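PDB 3FZ0: nucleoside hydrolase, putative from Trypanosoma brucei, which belongs to the nucleoside hydrolase family and carries a calcium ion in an alpha/beta fold built round a mixed beta sheet. Local coordinates for residues Gly54-Arg68 and Phe96-Ala110. The protein carries 2 engineered substitutions. Sequence-based numbering, arbitrary orientation.
Sequences GKLLDLYDADIPFFR and FPPSQRVALQPKRHA. Engineered in segment 96-110: Gln100 (natural residue Lys).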
ATOM      1  N   GLY B  54      19.672 -24.657 -23.645  1.00 60.20           N
ATOM      2  CA  GLY B  54      20.645 -25.218 -24.552  1.00 60.22           C
ATOM      3  C   GLY B  54      20.872 -26.683 -24.316  1.00 60.99           C
ATOM      4  O   GLY B  54      20.957 -27.453 -25.286  1.00 61.57           O
ATOM      5  N   LYS B  55      20.977 -27.090 -23.044  1.00 61.33           N
ATOM      6  CA  LYS B  55      21.143 -28.524 -22.701  1.00 61.17           C
ATOM      7  C   LYS B  55      19.889 -29.309 -23.047  1.00 61.69           C
ATOM      8  O   LYS B  55      19.994 -30.426 -23.562  1.00 62.00           O
ATOM      9  CB  LYS B  55      21.516 -28.728 -21.226  1.00 60.94           C
ATOM     10  CG  LYS B  55      22.881 -28.130 -20.848  1.00 60.82           C
ATOM     11  CD  LYS B  55      23.059 -28.002 -19.352  1.00 60.02           C
ATOM     12  CE  LYS B  55      24.458 -27.545 -19.034  1.00 58.32           C
ATOM     13  NZ  LYS B  55      24.784 -27.669 -17.607  1.00 56.83           N
ATOM     14  N   LEU B  56      18.708 -28.725 -22.792  1.00 61.57           N
ATOM     15  CA  LEU B  56      17.455 -29.389 -23.180  1.00 61.77           C
ATOM     16  C   LEU B  56      17.306 -29.556 -24.711  1.00 61.94           C
ATOM     17  O   LEU B  56      16.908 -30.614 -25.176  1.00 62.22           O
ATOM     18  CB  LEU B  56      16.253 -28.648 -22.598  1.00 61.60           C
ATOM     19  CG  LEU B  56      14.845 -29.131 -22.992  1.00 62.52           C
ATOM     20  CD1 LEU B  56      14.586 -30.564 -22.512  1.00 60.63           C
ATOM     21  CD2 LEU B  56      13.812 -28.156 -22.378  1.00 62.02           C
ATOM     22  N   LEU B  57      17.658 -28.534 -25.498  1.00 61.57           N
ATOM     23  CA  LEU B  57      17.565 -28.663 -26.951  1.00 61.29           C
ATOM     24  C   LEU B  57      18.641 -29.584 -27.575  1.00 61.78           C
ATOM     25  O   LEU B  57      18.390 -30.201 -28.623  1.00 62.17           O
ATOM     26  CB  LEU B  57      17.547 -27.295 -27.631  1.00 60.87           C
ATOM     27  CG  LEU B  57      16.438 -26.337 -27.181  1.00 60.74           C
ATOM     28  CD1 LEU B  57      16.571 -24.983 -27.855  1.00 58.58           C
ATOM     29  CD2 LEU B  57      15.024 -26.914 -27.350  1.00 58.98           C
ATOM     30  N   ASP B  58      19.826 -29.669 -26.960  1.00 61.76           N
ATOM     31  CA  ASP B  58      20.812 -30.705 -27.325  1.00 62.08           C
ATOM     32  C   ASP B  58      20.183 -32.092 -27.313  1.00 61.97           C
ATOM     33  O   ASP B  58      20.307 -32.840 -28.283  1.00 61.90           O
ATOM     34  CB  ASP B  58      22.008 -30.704 -26.360  1.00 62.02           C
ATOM     35  CG  ASP B  58      22.959 -29.550 -26.601  1.00 63.10           C
ATOM     36  OD1 ASP B  58      22.937 -28.951 -27.717  1.00 63.08           O
ATOM     37  OD2 ASP B  58      23.759 -29.266 -25.686  1.00 64.48           O
ATOM     38  N   LEU B  59      19.490 -32.408 -26.216  1.00 62.23           N
ATOM     39  CA  LEU B  59      18.818 -33.683 -26.056  1.00 62.44           C
ATOM     40  C   LEU B  59      17.964 -34.028 -27.288  1.00 62.98           C
ATOM     41  O   LEU B  59      18.020 -35.131 -27.788  1.00 62.99           O
ATOM     42  CB  LEU B  59      17.987 -33.664 -24.780  1.00 62.24           C
ATOM     43  CG  LEU B  59      17.429 -34.999 -24.276  1.00 62.92           C
ATOM     44  CD1 LEU B  59      18.590 -35.960 -23.893  1.00 62.86           C
ATOM     45  CD2 LEU B  59      16.485 -34.798 -23.106  1.00 61.84           C
ATOM     46  N   TYR B  60      17.214 -33.055 -27.790  1.00 63.81           N
ATOM     47  CA  TYR B  60      16.309 -33.250 -28.919  1.00 64.38           C
ATOM     48  C   TYR B  60      16.941 -33.020 -30.284  1.00 64.73           C
ATOM     49  O   TYR B  60      16.339 -33.306 -31.306  1.00 64.21           O
ATOM     50  CB  TYR B  60      15.104 -32.325 -28.762  1.00 64.27           C
ATOM     51  CG  TYR B  60      14.148 -32.822 -27.723  1.00 64.37           C
ATOM     52  CD1 TYR B  60      14.302 -32.473 -26.370  1.00 62.79           C
ATOM     53  CD2 TYR B  60      13.102 -33.674 -28.077  1.00 63.55           C
ATOM     54  CE1 TYR B  60      13.419 -32.952 -25.409  1.00 62.56           C
ATOM     55  CE2 TYR B  60      12.229 -34.148 -27.118  1.00 63.85           C
ATOM     56  CZ  TYR B  60      12.389 -33.786 -25.802  1.00 63.59           C
ATOM     57  OH  TYR B  60      11.509 -34.261 -24.871  1.00 65.21           O
ATOM     58  N   ASP B  61      18.152 -32.483 -30.285  1.00 65.74           N
ATOM     59  CA  ASP B  61      18.752 -31.942 -31.489  1.00 66.64           C
ATOM     60  C   ASP B  61      17.917 -30.913 -32.191  1.00 66.54           C
ATOM     61  O   ASP B  61      17.926 -30.862 -33.403  1.00 66.75           O
ATOM     62  CB  ASP B  61      18.993 -33.052 -32.473  1.00 67.22           C
ATOM     63  CG  ASP B  61      20.416 -33.261 -32.719  1.00 69.30           C
ATOM     64  OD1 ASP B  61      21.053 -32.368 -33.350  1.00 69.28           O
ATOM     65  OD2 ASP B  61      20.885 -34.325 -32.265  1.00 74.05           O
ATOM     66  N   ALA B  62      17.174 -30.113 -31.441  1.00 67.23           N
ATOM     67  CA  ALA B  62      16.222 -29.178 -32.042  1.00 67.50           C
ATOM     68  C   ALA B  62      16.894 -27.852 -32.359  1.00 67.82           C
ATOM     69  O   ALA B  62      17.670 -27.333 -31.542  1.00 68.27           O
ATOM     70  CB  ALA B  62      15.039 -28.958 -31.113  1.00 67.36           C
ATOM     71  N   ASP B  63      16.584 -27.298 -33.529  1.00 67.79           N
ATOM     72  CA  ASP B  63      17.097 -25.979 -33.892  1.00 67.85           C
ATOM     73  C   ASP B  63      16.147 -24.822 -33.552  1.00 66.92           C
ATOM     74  O   ASP B  63      16.201 -23.765 -34.166  1.00 68.22           O
ATOM     75  CB  ASP B  63      17.567 -25.957 -35.350  1.00 68.20           C
ATOM     76  CG  ASP B  63      18.717 -26.953 -35.602  1.00 71.98           C
ATOM     77  OD1 ASP B  63      19.601 -27.081 -34.706  1.00 74.24           O
ATOM     78  OD2 ASP B  63      18.738 -27.632 -36.670  1.00 73.50           O
ATOM     79  N   ILE B  64      15.311 -25.002 -32.542  1.00 65.32           N
ATOM     80  CA  ILE B  64      14.455 -23.922 -32.015  1.00 63.97           C
ATOM     81  C   ILE B  64      15.285 -22.733 -31.479  1.00 63.47           C
ATOM     82  O   ILE B  64      16.154 -22.931 -30.645  1.00 63.90           O
ATOM     83  CB  ILE B  64      13.578 -24.465 -30.872  1.00 63.62           C
ATOM     84  CG1 ILE B  64      12.749 -25.660 -31.371  1.00 62.68           C
ATOM     85  CG2 ILE B  64      12.682 -23.395 -30.302  1.00 62.59           C
ATOM     86  CD1 ILE B  64      12.012 -26.376 -30.242  1.00 60.94           C
ATOM     87  N   PRO B  65      15.011 -21.505 -31.940  1.00 62.31           N
ATOM     88  CA  PRO B  65      15.795 -20.392 -31.421  1.00 61.73           C
ATOM     89  C   PRO B  65      15.361 -19.965 -30.019  1.00 61.36           C
ATOM     90  O   PRO B  65      14.159 -20.029 -29.696  1.00 61.46           O
ATOM     91  CB  PRO B  65      15.548 -19.272 -32.448  1.00 61.37           C
ATOM     92  CG  PRO B  65      14.267 -19.602 -33.087  1.00 61.76           C
ATOM     93  CD  PRO B  65      13.999 -21.074 -32.915  1.00 62.14           C
ATOM     94  N   PHE B  66      16.329 -19.558 -29.188  1.00 60.59           N
ATOM     95  CA  PHE B  66      16.036 -19.080 -27.833  1.00 60.14           C
ATOM     96  C   PHE B  66      16.723 -17.742 -27.505  1.00 60.75           C
ATOM     97  O   PHE B  66      17.786 -17.416 -28.061  1.00 60.43           O
ATOM     98  CB  PHE B  66      16.243 -20.154 -26.751  1.00 59.60           C
ATOM     99  CG  PHE B  66      17.611 -20.817 -26.773  1.00 58.89           C
ATOM    100  CD1 PHE B  66      18.512 -20.586 -25.748  1.00 57.04           C
ATOM    101  CD2 PHE B  66      17.968 -21.701 -27.793  1.00 55.91           C
ATOM    102  CE1 PHE B  66      19.741 -21.196 -25.747  1.00 56.83           C
ATOM    103  CE2 PHE B  66      19.208 -22.314 -27.802  1.00 56.28           C
ATOM    104  CZ  PHE B  66      20.099 -22.070 -26.790  1.00 57.08           C
ATOM    105  N   PHE B  67      16.092 -16.952 -26.626  1.00 60.59           N
ATOM    106  CA  PHE B  67      16.459 -15.550 -26.483  1.00 60.71           C
ATOM    107  C   PHE B  67      16.561 -15.095 -25.034  1.00 61.28           C
ATOM    108  O   PHE B  67      15.738 -15.530 -24.189  1.00 61.78           O
ATOM    109  CB  PHE B  67      15.446 -14.702 -27.238  1.00 60.35           C
ATOM    110  CG  PHE B  67      15.321 -15.076 -28.696  1.00 60.39           C
ATOM    111  CD1 PHE B  67      14.468 -16.109 -29.100  1.00 59.01           C
ATOM    112  CD2 PHE B  67      16.061 -14.398 -29.660  1.00 59.58           C
ATOM    113  CE1 PHE B  67      14.370 -16.469 -30.437  1.00 59.03           C
ATOM    114  CE2 PHE B  67      15.960 -14.743 -31.023  1.00 59.16           C
ATOM    115  CZ  PHE B  67      15.114 -15.783 -31.401  1.00 58.55           C
ATOM    116  N   ARG B  68      17.574 -14.258 -24.743  1.00 61.24           N
ATOM    117  CA  ARG B  68      17.771 -13.695 -23.397  0.50 61.06           C
ATOM    118  C   ARG B  68      16.754 -12.591 -23.164  1.00 61.09           C
ATOM    119  O   ARG B  68      16.649 -11.657 -23.977  1.00 60.90           O
ATOM    120  CB  ARG B  68      19.203 -13.151 -23.211  0.50 61.07           C
ATOM    121  CG  ARG B  68      20.313 -14.101 -23.715  0.50 61.23           C
ATOM    122  CD  ARG B  68      21.749 -13.525 -23.656  0.50 60.97           C
ATOM    123  NE  ARG B  68      22.751 -14.556 -23.980  0.50 59.93           N
ATOM    124  CZ  ARG B  68      23.323 -15.354 -23.077  0.50 58.63           C
ATOM    125  NH1 ARG B  68      23.015 -15.233 -21.791  0.50 58.43           N
ATOM    126  NH2 ARG B  68      24.201 -16.268 -23.447  0.50 55.80           N
ATOM    127  N   PHE B  96      25.241 -32.305 -17.047  1.00 64.47           N
ATOM    128  CA  PHE B  96      24.967 -32.297 -18.493  1.00 65.08           C
ATOM    129  C   PHE B  96      26.109 -31.615 -19.273  1.00 65.80           C
ATOM    130  O   PHE B  96      26.679 -30.607 -18.812  1.00 65.79           O
ATOM    131  CB  PHE B  96      23.668 -31.584 -18.815  1.00 64.63           C
ATOM    132  CG  PHE B  96      22.461 -32.197 -18.185  1.00 64.68           C
ATOM    133  CD1 PHE B  96      21.598 -31.421 -17.404  1.00 63.19           C
ATOM    134  CD2 PHE B  96      22.169 -33.545 -18.378  1.00 63.57           C
ATOM    135  CE1 PHE B  96      20.463 -31.981 -16.816  1.00 63.39           C
ATOM    136  CE2 PHE B  96      21.038 -34.117 -17.805  1.00 63.59           C
ATOM    137  CZ  PHE B  96      20.177 -33.337 -17.015  1.00 64.14           C
ATOM    138  N   PRO B  97      26.446 -32.142 -20.463  1.00 66.24           N
ATOM    139  CA  PRO B  97      27.482 -31.422 -21.235  1.00 66.49           C
ATOM    140  C   PRO B  97      26.974 -30.052 -21.634  1.00 66.69           C
ATOM    141  O   PRO B  97      25.814 -29.940 -22.061  1.00 66.42           O
ATOM    142  CB  PRO B  97      27.677 -32.287 -22.482  1.00 66.13           C
ATOM    143  CG  PRO B  97      27.123 -33.642 -22.101  1.00 66.94           C
ATOM    144  CD  PRO B  97      25.960 -33.338 -21.170  1.00 66.15           C
ATOM    145  N   PRO B  98      27.822 -29.014 -21.480  1.00 67.03           N
ATOM    146  CA  PRO B  98      27.465 -27.654 -21.873  1.00 67.08           C
ATOM    147  C   PRO B  98      27.105 -27.628 -23.348  1.00 66.78           C
ATOM    148  O   PRO B  98      27.661 -28.390 -24.118  1.00 66.75           O
ATOM    149  CB  PRO B  98      28.769 -26.867 -21.627  1.00 67.15           C
ATOM    150  CG  PRO B  98      29.464 -27.642 -20.558  1.00 67.35           C
ATOM    151  CD  PRO B  98      29.194 -29.070 -20.939  1.00 67.24           C
ATOM    152  N   SER B  99      26.185 -26.753 -23.715  1.00 66.93           N
ATOM    153  CA  SER B  99      25.631 -26.682 -25.054  1.00 66.94           C
ATOM    154  C   SER B  99      26.360 -25.646 -25.915  1.00 67.16           C
ATOM    155  O   SER B  99      26.632 -24.514 -25.466  1.00 67.39           O
ATOM    156  CB  SER B  99      24.153 -26.294 -24.955  1.00 66.78           C
ATOM    157  OG  SER B  99      23.555 -26.180 -26.225  1.00 66.93           O
ATOM    158  N   GLN B 100      26.622 -26.015 -27.165  1.00 67.21           N
ATOM    159  CA  GLN B 100      27.211 -25.097 -28.145  1.00 67.32           C
ATOM    160  C   GLN B 100      26.130 -24.224 -28.803  1.00 66.79           C
ATOM    161  O   GLN B 100      26.430 -23.281 -29.530  1.00 66.75           O
ATOM    162  CB  GLN B 100      27.992 -25.886 -29.193  1.00 67.78           C
ATOM    163  CG  GLN B 100      29.039 -26.831 -28.589  1.00 69.91           C
ATOM    164  CD  GLN B 100      30.315 -26.089 -28.212  1.00 73.57           C
ATOM    165  OE1 GLN B 100      31.136 -25.750 -29.075  1.00 75.30           O
ATOM    166  NE2 GLN B 100      30.484 -25.820 -26.924  1.00 73.40           N
ATOM    167  N   ARG B 101      24.868 -24.526 -28.517  1.00 66.35           N
ATOM    168  CA  ARG B 101      23.760 -23.790 -29.088  1.00 65.83           C
ATOM    169  C   ARG B 101      23.668 -22.346 -28.559  1.00 65.79           C
ATOM    170  O   ARG B 101      23.248 -21.433 -29.295  1.00 65.55           O
ATOM    171  CB  ARG B 101      22.455 -24.552 -28.861  1.00 65.98           C
ATOM    172  CG  ARG B 101      22.248 -25.682 -29.838  1.00 66.37           C
ATOM    173  CD  ARG B 101      21.014 -26.497 -29.569  1.00 67.47           C
ATOM    174  NE  ARG B 101      21.329 -27.881 -29.857  1.00 71.15           N
ATOM    175  CZ  ARG B 101      21.085 -28.502 -31.004  1.00 71.27           C
ATOM    176  NH1 ARG B 101      20.459 -27.882 -31.982  1.00 73.25           N
ATOM    177  NH2 ARG B 101      21.455 -29.754 -31.160  1.00 71.02           N
ATOM    178  N   VAL B 102      24.079 -22.137 -27.306  1.00 65.40           N
ATOM    179  CA  VAL B 102      23.918 -20.838 -26.638  1.00 65.31           C
ATOM    180  C   VAL B 102      24.559 -19.696 -27.430  1.00 65.74           C
ATOM    181  O   VAL B 102      23.873 -18.722 -27.744  1.00 66.15           O
ATOM    182  CB  VAL B 102      24.426 -20.839 -25.163  1.00 65.17           C
ATOM    183  CG1 VAL B 102      24.351 -19.450 -24.567  1.00 64.40           C
ATOM    184  CG2 VAL B 102      23.638 -21.801 -24.317  1.00 63.96           C
ATOM    185  N   ALA B 103      25.848 -19.830 -27.761  1.00 65.76           N
ATOM    186  CA  ALA B 103      26.609 -18.781 -28.491  1.00 66.29           C
ATOM    187  C   ALA B 103      26.069 -18.464 -29.879  1.00 66.41           C
ATOM    188  O   ALA B 103      26.272 -17.362 -30.376  1.00 66.52           O
ATOM    189  CB  ALA B 103      28.110 -19.139 -28.594  1.00 65.69           C
ATOM    190  N   LEU B 104      25.402 -19.436 -30.497  1.00 66.97           N
ATOM    191  CA  LEU B 104      24.836 -19.267 -31.834  1.00 67.15           C
ATOM    192  C   LEU B 104      23.583 -18.413 -31.845  1.00 66.80           C
ATOM    193  O   LEU B 104      23.191 -17.966 -32.903  1.00 66.94           O
ATOM    194  CB  LEU B 104      24.450 -20.614 -32.448  1.00 67.23           C
ATOM    195  CG  LEU B 104      25.439 -21.734 -32.725  1.00 68.45           C
ATOM    196  CD1 LEU B 104      24.692 -22.991 -33.309  1.00 68.88           C
ATOM    197  CD2 LEU B 104      26.536 -21.238 -33.640  1.00 68.31           C
ATOM    198  N   GLN B 105      22.928 -18.247 -30.703  1.00 66.86           N
ATOM    199  CA  GLN B 105      21.613 -17.613 -30.676  1.00 67.26           C
ATOM    200  C   GLN B 105      21.752 -16.133 -30.977  1.00 68.12           C
ATOM    201  O   GLN B 105      22.773 -15.555 -30.648  1.00 68.44           O
ATOM    202  CB  GLN B 105      20.929 -17.836 -29.329  1.00 66.49           C
ATOM    203  CG  GLN B 105      20.615 -19.268 -29.016  1.00 64.86           C
ATOM    204  CD  GLN B 105      20.088 -20.066 -30.219  1.00 62.90           C
ATOM    205  OE1 GLN B 105      18.982 -19.850 -30.696  1.00 62.49           O
ATOM    206  NE2 GLN B 105      20.884 -21.018 -30.680  1.00 58.04           N
ATOM    207  N   PRO B 106      20.746 -15.529 -31.638  1.00 69.32           N
ATOM    208  CA  PRO B 106      20.677 -14.061 -31.895  1.00 69.89           C
ATOM    209  C   PRO B 106      20.680 -13.197 -30.630  1.00 70.36           C
ATOM    210  O   PRO B 106      20.231 -13.652 -29.586  1.00 70.79           O
ATOM    211  CB  PRO B 106      19.347 -13.901 -32.638  1.00 69.91           C
ATOM    212  CG  PRO B 106      19.088 -15.286 -33.272  1.00 69.87           C
ATOM    213  CD  PRO B 106      19.586 -16.249 -32.214  1.00 69.32           C
ATOM    214  N   LYS B 107      21.166 -11.964 -30.734  1.00 71.33           N
ATOM    215  CA  LYS B 107      21.273 -11.054 -29.575  1.00 72.21           C
ATOM    216  C   LYS B 107      19.972 -10.411 -29.106  1.00 71.76           C
ATOM    217  O   LYS B 107      19.843 -10.023 -27.925  1.00 72.79           O
ATOM    218  CB  LYS B 107      22.327  -9.974 -29.816  1.00 72.92           C
ATOM    219  CG  LYS B 107      23.737 -10.534 -30.088  1.00 74.72           C
ATOM    220  CD  LYS B 107      24.316 -11.379 -28.925  1.00 77.60           C
ATOM    221  CE  LYS B 107      25.633 -12.064 -29.344  1.00 77.82           C
ATOM    222  NZ  LYS B 107      25.831 -13.366 -28.635  1.00 79.16           N
ATOM    223  N   ARG B 108      19.022 -10.294 -30.020  1.00 70.52           N
ATOM    224  CA  ARG B 108      17.685  -9.783 -29.713  1.00 69.55           C
ATOM    225  C   ARG B 108      17.170 -10.067 -28.268  1.00 68.34           C
ATOM    226  O   ARG B 108      17.117 -11.215 -27.847  1.00 67.64           O
ATOM    227  CB  ARG B 108      16.711 -10.367 -30.753  1.00 69.41           C
ATOM    228  CG  ARG B 108      15.578  -9.436 -31.116  1.00 70.72           C
ATOM    229  CD  ARG B 108      14.687 -10.004 -32.196  1.00 70.57           C
ATOM    230  NE  ARG B 108      15.355  -9.925 -33.486  1.00 74.75           N
ATOM    231  CZ  ARG B 108      15.799 -10.988 -34.153  1.00 76.15           C
ATOM    232  NH1 ARG B 108      15.610 -12.239 -33.692  1.00 75.16           N
ATOM    233  NH2 ARG B 108      16.406 -10.791 -35.302  1.00 77.31           N
ATOM    234  N   HIS B 109      16.813  -9.014 -27.525  1.00 67.17           N
ATOM    235  CA  HIS B 109      16.029  -9.154 -26.289  1.00 66.06           C
ATOM    236  C   HIS B 109      14.785 -10.012 -26.578  1.00 65.42           C
ATOM    237  O   HIS B 109      14.170  -9.899 -27.653  1.00 65.10           O
ATOM    238  CB  HIS B 109      15.608  -7.775 -25.737  1.00 65.86           C
ATOM    239  CG  HIS B 109      15.124  -7.793 -24.305  1.00 66.65           C
ATOM    240  ND1 HIS B 109      13.920  -8.360 -23.928  1.00 66.50           N
ATOM    241  CD2 HIS B 109      15.674  -7.295 -23.167  1.00 64.13           C
ATOM    242  CE1 HIS B 109      13.760  -8.232 -22.622  1.00 65.29           C
ATOM    243  NE2 HIS B 109      14.808  -7.591 -22.136  1.00 64.85           N
ATOM    244  N   ALA B 110      14.430 -10.860 -25.615  1.00 64.28           N
ATOM    245  CA  ALA B 110      13.234 -11.709 -25.690  1.00 63.71           C
ATOM    246  C   ALA B 110      11.941 -10.958 -26.006  1.00 63.65           C
ATOM    247  O   ALA B 110      11.115 -11.449 -26.780  1.00 64.14           O
ATOM    248  CB  ALA B 110      13.065 -12.511 -24.403  1.00 63.45           C
TER
HETATM  249  O   HOH W   1      24.427 -29.997 -16.028  1.00 36.01           O
HETATM  250  O   HOH W   2      24.229 -30.795 -23.647  1.00 35.41           O
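Asp58 OD1 receives the straight bond of Arg101 NE, 2.9 Å long and 162° at the hydrogen, on its anti side and in the guanidinium plane. The rest of the guanidinium serves two more carboxylates along its edge: Asp63 OD1 lies 3.0 Å from NH1, while Asp61 OD1 makes a weaker salt bridge with NH2, its carboxylate turned almost perpendicular to the guanidinium. Leu57 O sits over one guanidinium face, so the arginine closes over the C-terminal end of helix 46-60, where Asp61, with positive phi, forms a Schellman motif. Three carboxylates around one arginine probably leave the cluster net negative. With chi1 at 179° swinging OG away from its own N, Ser99 reaches to 3.0 Å from Gly54 O, and OG also accepts from Arg101 N, a capping bond at the start of the short helix 101-104. Lys55 lays its extended chain against Phe96 CB. Further along, the Gln105 amide stacks nearly parallel on the Phe66 ring, with CG 3.6 Å from the ring centroid. The amide's rotation is fixed from both ends: OE1 accepts from Phe66 N at 3.1 Å, from above the carbonyl plane, and NE2 donates to Arg101 O at 2.8 Å. Phe67 CE2 packs on Pro106 CB, and Ala110 N donates to Arg68 O at 2.9 Å, tying the start of helix 110-120 to the backbone at Arg68. Segment 96-110 thus runs from the last turns of helix 46-60 past strand 66-68, an outermost strand of the chain's mixed sheet, which pairs in parallel with strand 32-39; Phe96 stacks on Phe245 of helix 241-249.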